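Long-range contacts in RmpD (Hexulose-6-phosphate synthase) (Streptococcus mutans, PDB 3EXT), which is a TIM-barrel protein of the orotidine 5'-phosphate decarboxylase / HUMPS family that carries a magnesium ion within its barrel: residues L5-V10 and V31-A36; A36-L41 and D64-D69. All coordinates share one frame; numbering follows the deposited sequence.

Interaction 1. Residues L5-V10 and V31-A36; sequences LPNLQV and VDVIEA. With MG (magnesium ion), chain B.
Asn-7 meets Asp-32 where two parallel strands of the barrel begin to pair: its amide ND2 packs on Asp-32 CB at 3.6 Å, with the amide and carboxylate planes 51° apart. One residue on, Leu-8 N gives Asp-32 OD2 a nearly straight bond of 2.8 Å; OD2 accepts with its anti lone pair, the one directed away from the other carboxylate oxygen. With CG beside its own backbone N, Asp-32 turns its carboxylate to the N-H of Leu-8; the same carboxylate forms a salt bridge with Lys-213, which probably keeps it charged. Leu-8 O takes two donors, Asp-32 N and Val-33 N, and one carbonyl thereby holds the entry to strand 33-36 by two successive N-H groups. Outside the barrel wall, Leu-8 CD2 lies against Val-31 CG1 at 3.8 Å.

Gln-9 pairs with Val-33, their side chains on one face of the sheet. The Gln-9 chain, CG anti to the backbone N (chi1 177°) and extended beyond it, runs past Val-33 CG1 and brings NE2 within 2.7 Å of Glu-35 OE1. That oxygen lies close to the amide plane, yet the carboxylate is met from above its own plane, the two groups being turned 88° to each other. A water ligand of the magnesium ion also donates to Glu-35 OE1, while OE2 binds the metal at 2.1 Å; Gln-9 thus probably steadies a metal ligand from the second shell. Val-10 continues the ladder through its N to Val-33 O and its O to Glu-35 N, and its CG1 packs 3.9 Å from Val-31 CG2.

The two strands belong to the beta-alpha-beta unit made by strand 7-12, helix 17-27 and strand 33-36. Strands 192-195 and 60-67 flank the pair, and Phe-212 of helix 205-220 covers Leu-8.

Interaction 2. Residues A36-L41 and D64-D69; sequences AGTVCL and DTKCAD. With MG (magnesium ion), chain B.
Thr-38 and Asp-64 join the first turn of helix 38-44 to the C-terminal half of strand 60-67, beside the magnesium ion of this TIM barrel. Gly-37 occupies the N-cap position, and its O accepts from Leu-41 N in the opening turn.

Hydrogen bonds carry most of the contact. Asp-64 N donates to Ala-36 O at 3.0 Å, continuing the pairing of the neighbouring strands. The Thr-38 hydroxyl works both ways: OG1 donates to Asp-64 O at 2.7 Å, approaching 40° out of the carbonyl plane, and accepts from Lys-66 NZ at 2.9 Å. Its first torsion (chi1 -42°) sets OG1 beside the backbone N and on the Asp-64 side, whereas CG2 lies near the same carbonyl oxygen.

Charge and metal bonds meet at the Asp-64 carboxylate. With CG anti to the backbone N (chi1 -176°), the group reaches the magnesium ion through OD2, and Lys-66 NZ forms a salt bridge to that oxygen at 2.9 Å. OD2 is thus gripped by both the metal and the ammonium group. Asp-64 OD1 accepts from Thr-87 OG1 and, weakly, from Lys-66 NZ, so both carboxylate oxygens are held.

Apolar contact is slight: Leu-41 CD1 touches Thr-65 CG2 at 4.0 Å. Farther along, Asp-69 forms a salt bridge with Arg-144 of the second subunit, placing the loop after strand 60-67 at the dimer interface.

The Lys-66 chain bends at its last torsion, and NZ also donates to a magnesium-bound water at 3.0 Å.

Overall arrangement
Interactions 1 and 2 follow in series along the chain and share Ala-36, where strand 33-36 passes toward helix 38-44. Their centres lie about 17 Å apart. Strands 7-12, 33-36 and 60-67 are consecutive in the closed parallel sheet; interaction 1 joins the first two, and interaction 2 joins the end of strand 33-36 and the start of helix 38-44 to the C-terminal half of strand 60-67. Both reach one magnesium ion: Glu-35 OE2 and Asp-64 OD2, 2.9 Å apart, come together because both bind the metal. Four waters complete the site, which therefore draws its protein ligands from adjacent strands, while residues 64-69 lead on to the second subunit.

Interaction 1. Residues L5-V10 and V31-A36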
loop_
_atom_site.group_PDB
_atom_site.type_symbol
_atom_site.label_atom_id
_atom_site.label_comp_id
_atom_site.label_asym_id
_atom_site.label_seq_id
_atom_site.Cartn_x
_atom_site.Cartn_y
_atom_site.Cartn_z
ATOM N N LEU A 5 -8.783 -0.445 -28.905
ATOM C CA LEU A 5 -7.908 -1.591 -28.685
ATOM C C LEU A 5 -7.519 -1.664 -27.182
ATOM O O LEU A 5 -7.687 -0.674 -26.457
ATOM C CB LEU A 5 -6.642 -1.453 -29.518
ATOM C CG LEU A 5 -6.735 -1.468 -31.042
ATOM C CD1 LEU A 5 -5.408 -0.991 -31.628
ATOM C CD2 LEU A 5 -7.097 -2.831 -31.533
ATOM N N PRO A 6 -7.113 -2.865 -26.694
ATOM C CA PRO A 6 -6.448 -2.908 -25.407
ATOM C C PRO A 6 -5.331 -1.869 -25.334
ATOM O O PRO A 6 -4.586 -1.690 -26.305
ATOM C CB PRO A 6 -5.894 -4.324 -25.357
ATOM C CG PRO A 6 -6.951 -5.131 -26.060
ATOM C CD PRO A 6 -7.318 -4.229 -27.239
ATOM N N ASN A 7 -5.245 -1.180 -24.186
ATOM C CA ASN A 7 -4.189 -0.191 -23.939
ATOM C C ASN A 7 -2.885 -0.919 -23.655
ATOM O O ASN A 7 -2.891 -1.998 -23.087
ATOM C CB ASN A 7 -4.484 0.665 -22.702
ATOM C CG ASN A 7 -5.662 1.615 -22.850
ATOM O OD1 ASN A 7 -6.484 1.762 -21.912
ATOM N ND2 ASN A 7 -5.714 2.326 -23.928
ATOM N N LEU A 8 -1.763 -0.295 -24.012
ATOM C CA LEU A 8 -0.457 -0.661 -23.447
ATOM C C LEU A 8 -0.089 0.319 -22.286
ATOM O O LEU A 8 0.002 1.521 -22.479
ATOM C CB LEU A 8 0.623 -0.711 -24.538
ATOM C CG LEU A 8 2.073 -0.998 -24.131
ATOM C CD1 LEU A 8 2.243 -2.337 -23.357
ATOM C CD2 LEU A 8 3.003 -0.876 -25.273
ATOM N N GLN A 9 0.144 -0.237 -21.107
ATOM C CA GLN A 9 0.518 0.510 -19.892
ATOM C C GLN A 9 1.951 0.100 -19.541
ATOM O O GLN A 9 2.265 -1.097 -19.549
ATOM C CB GLN A 9 -0.422 0.144 -18.761
ATOM C CG GLN A 9 -0.061 0.820 -17.408
ATOM C CD GLN A 9 -1.169 0.741 -16.418
ATOM O OE1 GLN A 9 -2.344 0.828 -16.771
ATOM N NE2 GLN A 9 -0.806 0.634 -15.126
ATOM N N VAL A 10 2.832 1.095 -19.311
ATOM C CA VAL A 10 4.141 0.801 -18.747
ATOM C C VAL A 10 4.173 1.103 -17.235
ATOM O O VAL A 10 3.873 2.221 -16.817
ATOM C CB VAL A 10 5.277 1.554 -19.471
ATOM C CG1 VAL A 10 5.103 3.141 -19.434
ATOM C CG2 VAL A 10 6.664 1.085 -18.933
ATOM N N VAL A 31 3.220 4.132 -25.776
ATOM C CA VAL A 31 2.309 3.520 -24.843
ATOM C C VAL A 31 1.111 4.396 -24.629
ATOM O O VAL A 31 1.125 5.569 -24.901
ATOM C CB VAL A 31 2.975 3.209 -23.414
ATOM C CG1 VAL A 31 4.189 2.280 -23.557
ATOM C CG2 VAL A 31 3.327 4.506 -22.673
ATOM N N ASP A 32 0.071 3.802 -24.094
ATOM C CA ASP A 32 -1.164 4.492 -23.856
ATOM C C ASP A 32 -1.247 5.022 -22.405
ATOM O O ASP A 32 -1.914 6.028 -22.142
ATOM C CB ASP A 32 -2.340 3.542 -24.159
ATOM C CG ASP A 32 -2.333 3.057 -25.594
ATOM O OD1 ASP A 32 -2.451 3.923 -26.487
ATOM O OD2 ASP A 32 -2.160 1.837 -25.807
ATOM N N VAL A 33 -0.563 4.363 -21.482
ATOM C CA VAL A 33 -0.777 4.657 -20.055
ATOM C C VAL A 33 0.571 4.555 -19.450
ATOM O O VAL A 33 1.331 3.621 -19.780
ATOM C CB VAL A 33 -1.695 3.625 -19.339
ATOM C CG1 VAL A 33 -1.893 3.979 -17.870
ATOM C CG2 VAL A 33 -3.070 3.453 -20.037
ATOM N N ILE A 34 0.891 5.544 -18.598
ATOM C CA ILE A 34 2.152 5.569 -17.883
ATOM C C ILE A 34 1.841 5.460 -16.387
ATOM O O ILE A 34 1.033 6.228 -15.846
ATOM C CB ILE A 34 2.980 6.825 -18.217
ATOM C CG1 ILE A 34 3.312 6.849 -19.749
ATOM C CG2 ILE A 34 4.255 6.893 -17.353
ATOM C CD1 ILE A 34 4.175 8.016 -20.218
ATOM N N GLU A 35 2.462 4.493 -15.713
ATOM C CA GLU A 35 2.111 4.260 -14.301
ATOM C C GLU A 35 3.282 4.473 -13.374
ATOM O O GLU A 35 4.318 3.827 -13.560
ATOM C CB GLU A 35 1.620 2.816 -14.158
ATOM C CG GLU A 35 1.610 2.333 -12.738
ATOM C CD GLU A 35 1.583 0.818 -12.591
ATOM O OE1 GLU A 35 1.335 0.067 -13.598
ATOM O OE2 GLU A 35 1.825 0.370 -11.446
ATOM N N ALA A 36 3.123 5.318 -12.346
ATOM C CA ALA A 36 4.061 5.304 -11.191
ATOM C C ALA A 36 3.759 4.131 -10.278
ATOM O O ALA A 36 2.735 4.168 -9.546
ATOM C CB ALA A 36 3.976 6.590 -10.360
HETATM MG MG MG B . 1.292 -1.414 -10.434
HETATM O O HOH W 1 1.345 -2.501 -12.511
HETATM O O HOH W 2 0.951 -3.355 -9.598
HETATM O O HOH W 3 -0.969 -1.253 -10.900
HETATM O O HOH W 4 3.101 -1.788 -9.957
#

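Interaction 2. Residues A36-L41 and D64-D69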
loop_
_atom_site.group_PDB
_atom_site.type_symbol
_atom_site.label_atom_id
_atom_site.label_comp_id
_atom_site.label_asym_id
_atom_site.label_seq_id
_atom_site.Cartn_x
_atom_site.Cartn_y
_atom_site.Cartn_z
ATOM N N ALA A 36 3.123 5.318 -12.346
ATOM C CA ALA A 36 4.061 5.304 -11.191
ATOM C C ALA A 36 3.759 4.131 -10.278
ATOM O O ALA A 36 2.735 4.168 -9.546
ATOM C CB ALA A 36 3.976 6.590 -10.360
ATOM N N GLY A 37 4.664 3.133 -10.276
ATOM C CA GLY A 37 4.389 1.903 -9.558
ATOM C C GLY A 37 4.610 2.109 -8.051
ATOM O O GLY A 37 5.278 3.084 -7.646
ATOM N N THR A 38 4.011 1.245 -7.229
ATOM C CA THR A 38 3.992 1.450 -5.759
ATOM C C THR A 38 5.412 1.465 -5.195
ATOM O O THR A 38 5.731 2.222 -4.242
ATOM C CB THR A 38 3.252 0.287 -5.040
ATOM O OG1 THR A 38 2.081 -0.063 -5.761
ATOM C CG2 THR A 38 2.820 0.614 -3.528
ATOM N N VAL A 39 6.263 0.574 -5.733
ATOM C CA VAL A 39 7.676 0.523 -5.279
ATOM C C VAL A 39 8.353 1.889 -5.448
ATOM O O VAL A 39 9.060 2.376 -4.534
ATOM C CB VAL A 39 8.483 -0.551 -6.059
ATOM C CG1 VAL A 39 9.940 -0.476 -5.724
ATOM C CG2 VAL A 39 7.966 -1.916 -5.682
ATOM N N CYS A 40 8.095 2.525 -6.592
ATOM C CA CYS A 40 8.687 3.819 -6.911
ATOM C C CYS A 40 8.078 4.945 -6.014
ATOM O O CYS A 40 8.798 5.674 -5.408
ATOM C CB CYS A 40 8.536 4.131 -8.431
ATOM S SG CYS A 40 9.645 5.491 -8.876
ATOM N N LEU A 41 6.758 5.033 -5.916
ATOM C CA LEU A 41 6.076 6.030 -5.026
ATOM C C LEU A 41 6.502 5.977 -3.542
ATOM O O LEU A 41 6.737 7.004 -2.911
ATOM C CB LEU A 41 4.552 5.846 -5.157
ATOM C CG LEU A 41 3.909 6.161 -6.529
ATOM C CD1 LEU A 41 2.404 5.882 -6.543
ATOM C CD2 LEU A 41 4.131 7.676 -6.874
ATOM N N ASP A 64 -0.081 4.213 -8.668
ATOM C CA ASP A 64 -0.337 2.899 -8.079
ATOM C C ASP A 64 0.002 2.912 -6.587
ATOM O O ASP A 64 1.057 2.413 -6.166
ATOM C CB ASP A 64 0.501 1.849 -8.853
ATOM C CG ASP A 64 0.262 0.441 -8.401
ATOM O OD1 ASP A 64 -0.679 0.154 -7.629
ATOM O OD2 ASP A 64 1.093 -0.427 -8.784
ATOM N N THR A 65 -0.900 3.447 -5.764
ATOM C CA THR A 65 -0.628 3.596 -4.313
ATOM C C THR A 65 -1.091 2.374 -3.519
ATOM O O THR A 65 -0.706 2.208 -2.332
ATOM C CB THR A 65 -1.419 4.806 -3.741
ATOM O OG1 THR A 65 -2.806 4.627 -4.052
ATOM C CG2 THR A 65 -0.896 6.161 -4.357
ATOM N N LYS A 66 -1.904 1.515 -4.148
ATOM C CA LYS A 66 -2.552 0.373 -3.455
ATOM C C LYS A 66 -3.138 0.849 -2.130
ATOM O O LYS A 66 -2.911 0.241 -1.097
ATOM C CB LYS A 66 -1.569 -0.769 -3.207
ATOM C CG LYS A 66 -1.294 -1.571 -4.502
ATOM C CD LYS A 66 -0.116 -2.506 -4.361
ATOM C CE LYS A 66 0.152 -3.300 -5.679
ATOM N NZ LYS A 66 0.715 -2.430 -6.772
ATOM N N CYS A 67 -3.920 1.915 -2.188
ATOM C CA CYS A 67 -4.478 2.535 -0.977
ATOM C C CYS A 67 -5.339 1.526 -0.180
ATOM O O CYS A 67 -6.220 0.906 -0.750
ATOM C CB CYS A 67 -5.324 3.691 -1.450
ATOM S SG CYS A 67 -6.129 4.616 -0.176
ATOM N N ALA A 68 -5.083 1.377 1.130
ATOM C CA ALA A 68 -5.877 0.525 2.023
ATOM C C ALA A 68 -6.773 1.315 3.002
ATOM O O ALA A 68 -7.670 0.725 3.594
ATOM C CB ALA A 68 -4.960 -0.429 2.841
ATOM N N ASP A 69 -6.489 2.607 3.184
ATOM C CA ASP A 69 -7.099 3.436 4.210
ATOM C C ASP A 69 -6.838 4.920 3.861
ATOM O O ASP A 69 -6.046 5.211 2.955
ATOM C CB ASP A 69 -6.461 3.082 5.572
ATOM C CG ASP A 69 -7.382 3.357 6.746
ATOM O OD1 ASP A 69 -8.479 3.926 6.538
ATOM O OD2 ASP A 69 -7.003 2.978 7.879
HETATM MG MG MG B . 1.292 -1.414 -10.434
HETATM O O HOH W 2 0.951 -3.355 -9.598
HETATM O O HOH W 1 1.345 -2.501 -12.511
HETATM O O HOH W 3 -0.969 -1.253 -10.900
HETATM O O HOH W 4 3.101 -1.788 -9.957
#